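Local coordinates for conserved domain protein (Streptococcus pneumoniae, PDB 2FI0) that is of unknown function but belongs to the DUF1858 family, folding as a small, mainly helical single-chain domain, at residues S12-V15 / A16-V19; A38-L41 / M42-T45; S51-Q54 / G55-A59; T61-D64 / K65-T69. All coordinates share one frame; numbering follows the deposited sequence.

Contact 1 (S12-V15 / A16-V19); sequences SIPV and AEVV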
loop_
_atom_site.group_PDB
_atom_site.type_symbol
_atom_site.label_atom_id
_atom_site.label_comp_id
_atom_site.label_asym_id
_atom_site.label_seq_id
_atom_site.Cartn_x
_atom_site.Cartn_y
_atom_site.Cartn_z
ATOM N N SER A 12 7.052 1.023 -4.137
ATOM C CA SER A 12 7.631 2.137 -4.878
ATOM C C SER A 12 6.773 2.663 -6.016
ATOM O O SER A 12 7.184 3.592 -6.682
ATOM C CB SER A 12 9.014 1.767 -5.420
ATOM O OG SER A 12 8.920 0.924 -6.554
ATOM N N ILE A 13 5.595 2.087 -6.236
ATOM C CA ILE A 13 4.683 2.526 -7.292
ATOM C C ILE A 13 3.460 3.215 -6.651
ATOM O O ILE A 13 3.223 3.052 -5.456
ATOM C CB ILE A 13 4.240 1.334 -8.210
ATOM C CG1 ILE A 13 3.398 0.307 -7.441
ATOM C CG2 ILE A 13 5.461 0.654 -8.848
ATOM C CD1 ILE A 13 2.756 -0.719 -8.321
ATOM N N PRO A 14 2.691 3.995 -7.437
ATOM C CA PRO A 14 1.527 4.694 -6.875
ATOM C C PRO A 14 0.532 3.783 -6.156
ATOM O O PRO A 14 0.249 2.694 -6.624
ATOM C CB PRO A 14 0.875 5.349 -8.108
ATOM C CG PRO A 14 1.992 5.519 -9.069
ATOM C CD PRO A 14 2.881 4.314 -8.864
ATOM N N VAL A 15 0.007 4.237 -5.023
ATOM C CA VAL A 15 -0.876 3.402 -4.206
ATOM C C VAL A 15 -2.111 2.913 -4.989
ATOM O O VAL A 15 -2.572 1.782 -4.793
ATOM C CB VAL A 15 -1.310 4.115 -2.901
ATOM C CG1 VAL A 15 -2.288 3.254 -2.122
ATOM C CG2 VAL A 15 -0.117 4.369 -2.038
ATOM N N ALA A 16 -2.619 3.750 -5.885
ATOM C CA ALA A 16 -3.743 3.360 -6.752
ATOM C C ALA A 16 -3.443 2.117 -7.616
ATOM O O ALA A 16 -4.316 1.261 -7.803
ATOM C CB ALA A 16 -4.151 4.523 -7.638
ATOM N N GLU A 17 -2.224 2.029 -8.147
ATOM C CA GLU A 17 -1.822 0.872 -8.947
ATOM C C GLU A 17 -1.775 -0.405 -8.101
ATOM O O GLU A 17 -2.128 -1.495 -8.563
ATOM C CB GLU A 17 -0.451 1.096 -9.578
ATOM C CG GLU A 17 -0.432 2.132 -10.664
ATOM C CD GLU A 17 0.932 2.268 -11.331
ATOM O OE1 GLU A 17 1.694 1.268 -11.364
ATOM O OE2 GLU A 17 1.233 3.380 -11.836
ATOM N N VAL A 18 -1.318 -0.261 -6.867
ATOM C CA VAL A 18 -1.322 -1.369 -5.936
ATOM C C VAL A 18 -2.765 -1.859 -5.733
ATOM O O VAL A 18 -3.035 -3.040 -5.848
ATOM C CB VAL A 18 -0.670 -1.003 -4.583
ATOM C CG1 VAL A 18 -0.801 -2.145 -3.617
ATOM C CG2 VAL A 18 0.794 -0.645 -4.771
ATOM N N VAL A 19 -3.683 -0.935 -5.456
ATOM C CA VAL A 19 -5.045 -1.298 -5.069
ATOM C C VAL A 19 -5.831 -1.868 -6.258
ATOM O O VAL A 19 -6.616 -2.793 -6.084
ATOM C CB VAL A 19 -5.780 -0.106 -4.406
ATOM C CG1 VAL A 19 -7.276 -0.416 -4.181
ATOM C CG2 VAL A 19 -5.120 0.246 -3.099
#

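Contact 2 (A38-L41 / M42-T45); sequences ANPL and MRNT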
loop_
_atom_site.group_PDB
_atom_site.type_symbol
_atom_site.label_atom_id
_atom_site.label_comp_id
_atom_site.label_asym_id
_atom_site.label_seq_id
_atom_site.Cartn_x
_atom_site.Cartn_y
_atom_site.Cartn_z
ATOM N N ALA A 38 -9.791 4.997 1.074
ATOM C CA ALA A 38 -10.914 4.049 1.002
ATOM C C ALA A 38 -11.876 4.481 -0.095
ATOM O O ALA A 38 -12.390 3.649 -0.847
ATOM C CB ALA A 38 -11.665 3.973 2.339
ATOM N N ASN A 39 -12.129 5.788 -0.158
ATOM C CA ASN A 39 -12.968 6.376 -1.190
ATOM C C ASN A 39 -12.223 6.413 -2.535
ATOM O O ASN A 39 -11.103 6.941 -2.609
ATOM C CB ASN A 39 -13.409 7.785 -0.768
ATOM C CG ASN A 39 -14.443 8.377 -1.704
ATOM O OD1 ASN A 39 -14.100 8.916 -2.756
ATOM N ND2 ASN A 39 -15.721 8.294 -1.320
ATOM N N PRO A 40 -12.835 5.842 -3.599
ATOM C CA PRO A 40 -12.227 5.795 -4.929
ATOM C C PRO A 40 -11.782 7.141 -5.480
ATOM O O PRO A 40 -10.725 7.220 -6.090
ATOM C CB PRO A 40 -13.337 5.216 -5.804
ATOM C CG PRO A 40 -14.202 4.479 -4.893
ATOM C CD PRO A 40 -14.150 5.169 -3.584
ATOM N N LEU A 41 -12.595 8.182 -5.292
ATOM C CA LEU A 41 -12.261 9.510 -5.793
ATOM C C LEU A 41 -10.942 9.995 -5.175
ATOM O O LEU A 41 -10.065 10.463 -5.899
ATOM C CB LEU A 41 -13.404 10.506 -5.534
ATOM C CG LEU A 41 -13.186 11.960 -5.966
ATOM C CD1 LEU A 41 -12.862 12.062 -7.453
ATOM C CD2 LEU A 41 -14.407 12.783 -5.632
ATOM N N MET A 42 -10.800 9.847 -3.856
ATOM C CA MET A 42 -9.554 10.225 -3.165
ATOM C C MET A 42 -8.390 9.343 -3.603
ATOM O O MET A 42 -7.317 9.840 -3.934
ATOM C CB MET A 42 -9.680 10.114 -1.637
ATOM C CG MET A 42 -10.553 11.140 -0.905
ATOM S SD MET A 42 -10.281 12.911 -1.213
ATOM C CE MET A 42 -8.488 12.878 -1.266
ATOM N N ARG A 43 -8.602 8.029 -3.592
ATOM C CA ARG A 43 -7.561 7.094 -3.998
ATOM C C ARG A 43 -7.100 7.317 -5.442
ATOM O O ARG A 43 -5.924 7.130 -5.753
ATOM C CB ARG A 43 -8.035 5.651 -3.831
ATOM C CG ARG A 43 -6.976 4.614 -4.180
ATOM C CD ARG A 43 -7.428 3.194 -3.837
ATOM N NE ARG A 43 -8.508 2.705 -4.697
ATOM C CZ ARG A 43 -9.795 2.648 -4.359
ATOM N NH1 ARG A 43 -10.219 3.033 -3.163
ATOM N NH2 ARG A 43 -10.675 2.180 -5.233
ATOM N N ASN A 44 -8.009 7.710 -6.325
ATOM C CA ASN A 44 -7.627 7.936 -7.716
ATOM C C ASN A 44 -7.197 9.378 -8.014
ATOM O O ASN A 44 -6.988 9.735 -9.178
ATOM C CB ASN A 44 -8.732 7.455 -8.650
ATOM C CG ASN A 44 -8.922 5.939 -8.592
ATOM O OD1 ASN A 44 -10.045 5.443 -8.668
ATOM N ND2 ASN A 44 -7.820 5.201 -8.471
ATOM N N THR A 45 -7.060 10.187 -6.959
ATOM C CA THR A 45 -6.452 11.518 -7.047
ATOM C C THR A 45 -5.109 11.515 -6.292
ATOM O O THR A 45 -4.046 11.382 -6.914
ATOM C CB THR A 45 -7.399 12.636 -6.523
ATOM O OG1 THR A 45 -7.850 12.324 -5.197
ATOM C CG2 THR A 45 -8.605 12.804 -7.442
HETATM O O HOH W 1 -13.078 1.583 -3.227
#

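Contact 3 (S51-Q54 / G55-A59); sequences SLKQ and GSKLA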
loop_
_atom_site.group_PDB
_atom_site.type_symbol
_atom_site.label_atom_id
_atom_site.label_comp_id
_atom_site.label_asym_id
_atom_site.label_seq_id
_atom_site.Cartn_x
_atom_site.Cartn_y
_atom_site.Cartn_z
ATOM N N SER A 51 3.213 6.872 -3.509
ATOM C CA SER A 51 3.458 5.446 -3.305
ATOM C C SER A 51 3.280 5.087 -1.837
ATOM O O SER A 51 3.072 5.970 -0.995
ATOM C CB SER A 51 4.870 5.082 -3.766
ATOM O OG SER A 51 5.846 5.726 -2.983
ATOM N N LEU A 52 3.358 3.798 -1.517
ATOM C CA LEU A 52 3.321 3.373 -0.106
ATOM C C LEU A 52 4.514 3.907 0.664
ATOM O O LEU A 52 4.407 4.252 1.838
ATOM C CB LEU A 52 3.269 1.849 0.028
ATOM C CG LEU A 52 1.932 1.221 -0.394
ATOM C CD1 LEU A 52 2.014 -0.281 -0.285
ATOM C CD2 LEU A 52 0.800 1.739 0.467
ATOM N N LYS A 53 5.654 3.967 -0.004
ATOM C CA LYS A 53 6.862 4.490 0.613
ATOM C C LYS A 53 6.706 5.988 0.921
ATOM O O LYS A 53 6.979 6.416 2.029
ATOM C CB LYS A 53 8.041 4.244 -0.311
ATOM C CG LYS A 53 9.369 4.434 0.331
ATOM C CD LYS A 53 10.505 4.270 -0.680
ATOM C CE LYS A 53 10.556 2.886 -1.267
ATOM N NZ LYS A 53 11.844 2.678 -1.968
ATOM N N GLN A 54 6.251 6.765 -0.062
ATOM C CA GLN A 54 5.985 8.203 0.121
ATOM C C GLN A 54 4.851 8.438 1.127
ATOM O O GLN A 54 4.977 9.223 2.068
ATOM C CB GLN A 54 5.640 8.854 -1.221
ATOM C CG GLN A 54 6.814 8.934 -2.204
ATOM C CD GLN A 54 6.386 9.074 -3.668
ATOM O OE1 GLN A 54 5.303 8.654 -4.069
ATOM N NE2 GLN A 54 7.262 9.650 -4.475
ATOM N N GLY A 55 3.752 7.729 0.928
ATOM C CA GLY A 55 2.600 7.809 1.803
ATOM C C GLY A 55 2.870 7.500 3.263
ATOM O O GLY A 55 2.301 8.146 4.141
ATOM N N SER A 56 3.729 6.522 3.532
ATOM C CA SER A 56 4.056 6.145 4.907
ATOM C C SER A 56 4.766 7.274 5.662
ATOM O O SER A 56 4.542 7.486 6.864
ATOM C CB SER A 56 4.919 4.871 4.925
ATOM O OG SER A 56 6.259 5.119 4.517
ATOM N N LYS A 57 5.633 7.986 4.952
ATOM C CA LYS A 57 6.326 9.135 5.502
ATOM C C LYS A 57 5.342 10.272 5.801
ATOM O O LYS A 57 5.413 10.895 6.853
ATOM C CB LYS A 57 7.428 9.588 4.541
ATOM C CG LYS A 57 8.418 8.464 4.257
ATOM C CD LYS A 57 9.618 8.868 3.402
ATOM C CE LYS A 57 10.405 7.609 2.974
ATOM N NZ LYS A 57 11.598 7.913 2.112
ATOM N N LEU A 58 4.404 10.507 4.890
ATOM C CA LEU A 58 3.361 11.507 5.107
ATOM C C LEU A 58 2.397 11.111 6.231
ATOM O O LEU A 58 2.016 11.953 7.040
ATOM C CB LEU A 58 2.576 11.769 3.818
ATOM C CG LEU A 58 3.385 12.260 2.615
ATOM C CD1 LEU A 58 2.496 12.333 1.387
ATOM C CD2 LEU A 58 4.038 13.599 2.893
ATOM N N ALA A 59 2.010 9.841 6.293
ATOM C CA ALA A 59 1.051 9.385 7.312
ATOM C C ALA A 59 1.691 9.141 8.677
ATOM O O ALA A 59 0.984 8.924 9.665
ATOM C CB ALA A 59 0.329 8.135 6.853
#

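Contact 4 (T61-D64 / K65-T69); sequences TPMD and KIVRT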
loop_
_atom_site.group_PDB
_atom_site.type_symbol
_atom_site.label_atom_id
_atom_site.label_comp_id
_atom_site.label_asym_id
_atom_site.label_seq_id
_atom_site.Cartn_x
_atom_site.Cartn_y
_atom_site.Cartn_z
ATOM N N THR A 61 3.452 6.505 9.426
ATOM C CA THR A 61 3.495 5.063 9.678
ATOM C C THR A 61 4.886 4.532 9.293
ATOM O O THR A 61 5.293 4.654 8.133
ATOM C CB THR A 61 2.433 4.281 8.853
ATOM O OG1 THR A 61 1.135 4.848 9.058
ATOM C CG2 THR A 61 2.404 2.805 9.270
ATOM N N PRO A 62 5.618 3.943 10.252
ATOM C CA PRO A 62 6.932 3.381 9.916
ATOM C C PRO A 62 6.830 2.294 8.852
ATOM O O PRO A 62 5.905 1.488 8.884
ATOM C CB PRO A 62 7.427 2.796 11.245
ATOM C CG PRO A 62 6.619 3.443 12.285
ATOM C CD PRO A 62 5.289 3.751 11.671
ATOM N N MET A 63 7.759 2.289 7.903
ATOM C CA MET A 63 7.741 1.278 6.844
ATOM C C MET A 63 7.782 -0.138 7.402
ATOM O O MET A 63 7.105 -1.013 6.886
ATOM C CB MET A 63 8.895 1.475 5.846
ATOM C CG MET A 63 8.816 0.555 4.587
ATOM S SD MET A 63 7.163 0.406 3.778
ATOM C CE MET A 63 6.621 2.083 3.880
ATOM N N ASP A 64 8.566 -0.370 8.448
ATOM C CA ASP A 64 8.614 -1.705 9.054
ATOM C C ASP A 64 7.224 -2.206 9.474
ATOM O O ASP A 64 6.922 -3.378 9.333
ATOM C CB ASP A 64 9.578 -1.734 10.246
ATOM C CG ASP A 64 11.030 -1.435 9.840
ATOM O OD1 ASP A 64 11.903 -1.279 10.740
ATOM O OD2 ASP A 64 11.301 -1.348 8.617
ATOM N N LYS A 65 6.386 -1.312 9.986
ATOM C CA LYS A 65 5.024 -1.649 10.388
ATOM C C LYS A 65 4.208 -2.088 9.164
ATOM O O LYS A 65 3.488 -3.075 9.222
ATOM C CB LYS A 65 4.383 -0.440 11.090
ATOM C CG LYS A 65 2.876 -0.505 11.337
ATOM C CD LYS A 65 2.534 -1.054 12.703
ATOM C CE LYS A 65 1.040 -0.965 12.973
ATOM N NZ LYS A 65 0.652 -1.961 14.010
ATOM N N ILE A 66 4.347 -1.356 8.061
ATOM C CA ILE A 66 3.668 -1.685 6.818
ATOM C C ILE A 66 4.136 -2.999 6.239
ATOM O O ILE A 66 3.312 -3.806 5.831
ATOM C CB ILE A 66 3.844 -0.561 5.763
ATOM C CG1 ILE A 66 3.038 0.670 6.198
ATOM C CG2 ILE A 66 3.405 -1.045 4.363
ATOM C CD1 ILE A 66 3.523 1.953 5.641
ATOM N N VAL A 67 5.454 -3.217 6.212
ATOM C CA VAL A 67 6.010 -4.458 5.677
ATOM C C VAL A 67 5.572 -5.668 6.510
ATOM O O VAL A 67 5.110 -6.655 5.958
ATOM C CB VAL A 67 7.544 -4.391 5.519
ATOM C CG1 VAL A 67 8.113 -5.743 5.074
ATOM C CG2 VAL A 67 7.905 -3.322 4.488
ATOM N N ARG A 68 5.660 -5.560 7.829
ATOM C CA ARG A 68 5.217 -6.640 8.736
ATOM C C ARG A 68 3.748 -6.994 8.517
ATOM O O ARG A 68 3.371 -8.157 8.445
ATOM C CB ARG A 68 5.342 -6.204 10.190
ATOM C CG ARG A 68 6.723 -6.226 10.759
ATOM C CD ARG A 68 6.692 -5.760 12.227
ATOM N NE ARG A 68 7.391 -6.785 12.947
ATOM C CZ ARG A 68 6.909 -7.555 13.903
ATOM N NH1 ARG A 68 5.716 -7.395 14.446
ATOM N NH2 ARG A 68 7.710 -8.457 14.371
ATOM N N THR A 69 2.925 -5.960 8.458
ATOM C CA THR A 69 1.478 -6.134 8.299
ATOM C C THR A 69 1.150 -6.810 6.970
ATOM O O THR A 69 0.364 -7.760 6.921
ATOM C CB THR A 69 0.747 -4.785 8.406
ATOM O OG1 THR A 69 1.106 -4.145 9.635
ATOM C CG2 THR A 69 -0.763 -4.987 8.372
#

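Contact 1 (S12-V15 / A16-V19)
Glu17 lies alongside the ring of Pro14, the two side chains pointing the same way, and brings OE2 to 3.5 Å from Pro14 CD. Its CG stands anti to the carbonyl carbon (chi1 -70°) and the chain runs extended beyond it, which carries the carboxylate back beside the proline ring instead of on along the helix. Ile13 meets the same glutamate at about a right angle, its CD1 lying 3.8 Å from Glu17 OE1 and 3.9 Å from Glu17 CB. The isoleucine can also serve a second neighbour, because its CG1 is folded in between backbone N and carbonyl carbon (chi1 66°); there CG1 packs obliquely against Val18 CG2 at 3.8 Å.

This is the N-terminal entry into helix 15-21, with Pro14 at the N-cap position. Proline suits the place, since its fixed phi fits the turn and it has no amide hydrogen to offer, while its carbonyl O still takes two weak bonds, from Glu17 N and from Val18 N. A carboxylate in the first turn would probably be favoured by the helix dipole. The regular pattern starts one residue later, where Val19 N donates to Val15 O over 3.0 Å. Val15 CG1 and Val19 CG2 approach each other at 4.2 Å on the side of the helix that faces inward. There Leu29 of helix 26-29 touches both valines, and Phe34 and Leu37 pack on Val15. The compact, branched valines fill this buried side, and little Ala16 leaves room for Asn44 against it.

Contact 2 (A38-L41 / M42-T45)
Ala38 O meets Arg43 NH1 at 3.2 Å, lying near the edge of the guanidinium, in a weak bond. The firmer partner of NH1 is the carbonyl of Leu37, just before; a water that donates to Ala38 O and accepts from Arg43 NH2 links Ala38 and Arg43 by a second route. Arg43 gets there by starting anti to its backbone nitrogen (chi1 -178°) and bending at chi3, so that the long chain doubles back toward the start of the turn.

Asn39 comes next, at the N-cap. Its OD1 accepts a weak capping bond from Leu41 N, a role for which asparagine is well suited, and its carbonyl O takes Arg43 N at 2.9 Å in an almost straight bond (175°). These bonds begin the short helix 40-43, a little more than one turn at the surface of the domain. Pro40 follows in the first turn, where a missing amide hydrogen costs nothing; its CA lies over one face of the guanidinium, 3.9 Å from Arg43 NH2. Pro40 O accepts from Asn44 N at 2.8 Å as the helix ends.

Leu41 O lies 3.0 Å from Thr45 OG1, whose single proton also has Met42 O within reach. The methyl groups Leu41 CD1 and Thr45 CG2 stand 4.3 Å apart. On the inner side, Arg43 rests on Val19 of helix 15-21.

Contact 3 (S51-Q54 / G55-A59)
Gln54 offers two flat groups: its main-chain carbonyl, whose O takes Leu58 N at 3.2 Å, and its side-chain carboxamide, which turns back to Ser51. Ser51 N lies in the plane of the Gln54 side-chain carbonyl, on a lone pair of OE1, at 2.8 Å. With CG beside the backbone N (chi1 -69°), the glutamine side chain reaches toward the helix start, while Gln54 N donates to Ser51 OG at 3.1 Å in a nearly straight bond.

These reciprocal bonds are a capping box at the N terminus of helix 52-59. Serine suits the N-cap because its short hydroxyl can stand in for a missing helical carbonyl, and glutamine supplies the returning acceptor. Gly55, with no side chain, lies close to Ser51 O, to which its N donates at 2.7 Å.

The next residue, Ser56, has its OG 2.9 Å from Lys53 O and 3.4 Å from Leu52 O; a small hydroxyl folded back on its own helix is at home on this buried side, where Met63 and Ile66 of helix 63-72 press on it. Lys57 lays its extended aliphatic chain past Lys53 O, with CG 3.4 Å away. Lys53 runs much the same way as Lys57 but ends in a salt bridge with Asp81 and a bond to Gly79 O, and Leu52 packs inward on Val11 and Phe34.

Contact 4 (T61-D64 / K65-T69)
Met63 CE touches Ile66 CD1 at 3.6 Å, the two side chains meeting at a slant, while Met63 SD sits 3.9 Å from Val67 CG2 in a roughly perpendicular approach. Methionine can serve both neighbours because its flexible chain curls: chi2 (45°) and chi3 (41°) bend the same way and bring the tip back to a helix from which its CB points away. On the far side of Ile66, Thr61 CG2 lies 3.8 Å from Ile66 CG1, again at about a right angle, and the same methyl is 3.9 Å from Lys65 CG. A beta-branched threonine suits this spot, since it turns a methyl to the helix while its hydroxyl binds Leu32 O in a loop.

Behind this first shell lies the N terminus of helix 63-72, with Pro62 at the N-cap. An acidic residue such as Asp64 is probably welcome near this positive helix end. Pro62 O takes weak bonds from Lys65 N and Ile66 N, and full helical bonds follow: Val67 N to Met63 O at 2.8 Å, then Arg68 N to Asp64 O. Further along, Lys65 O is gripped twice by one residue, by Thr69 N at 3.0 Å and by Thr69 OG1 at 2.6 Å, which come from opposite faces of the carbonyl plane. Farther out, Leu80, near the C terminus, covers Met63 and Val67, and Leu32 touches Lys65 and Thr69.

Overall arrangement
From the N terminus, strand 8-10 leads into contact 1, which starts helix 15-21. Contact 2 then forms the short helix 40-43, contact 3 opens helix 52-59 and contact 4 opens helix 63-72, after which strand 76-78 pairs in parallel with 8-10. Each contact closes only a turn of adjoining residues; they follow in series, and none nests or crosses. Contact 1 joins two of the others: Val19 and Ala16 pack on contact 2, Ile13 and Val15 on Ser51 of contact 3. Contacts 3 and 4 meet through Ser56, whose O probably accepts from Thr61 N. Contacts 2 and 4 lie on opposite sides of the chain's centre, their centres about 22 Å apart.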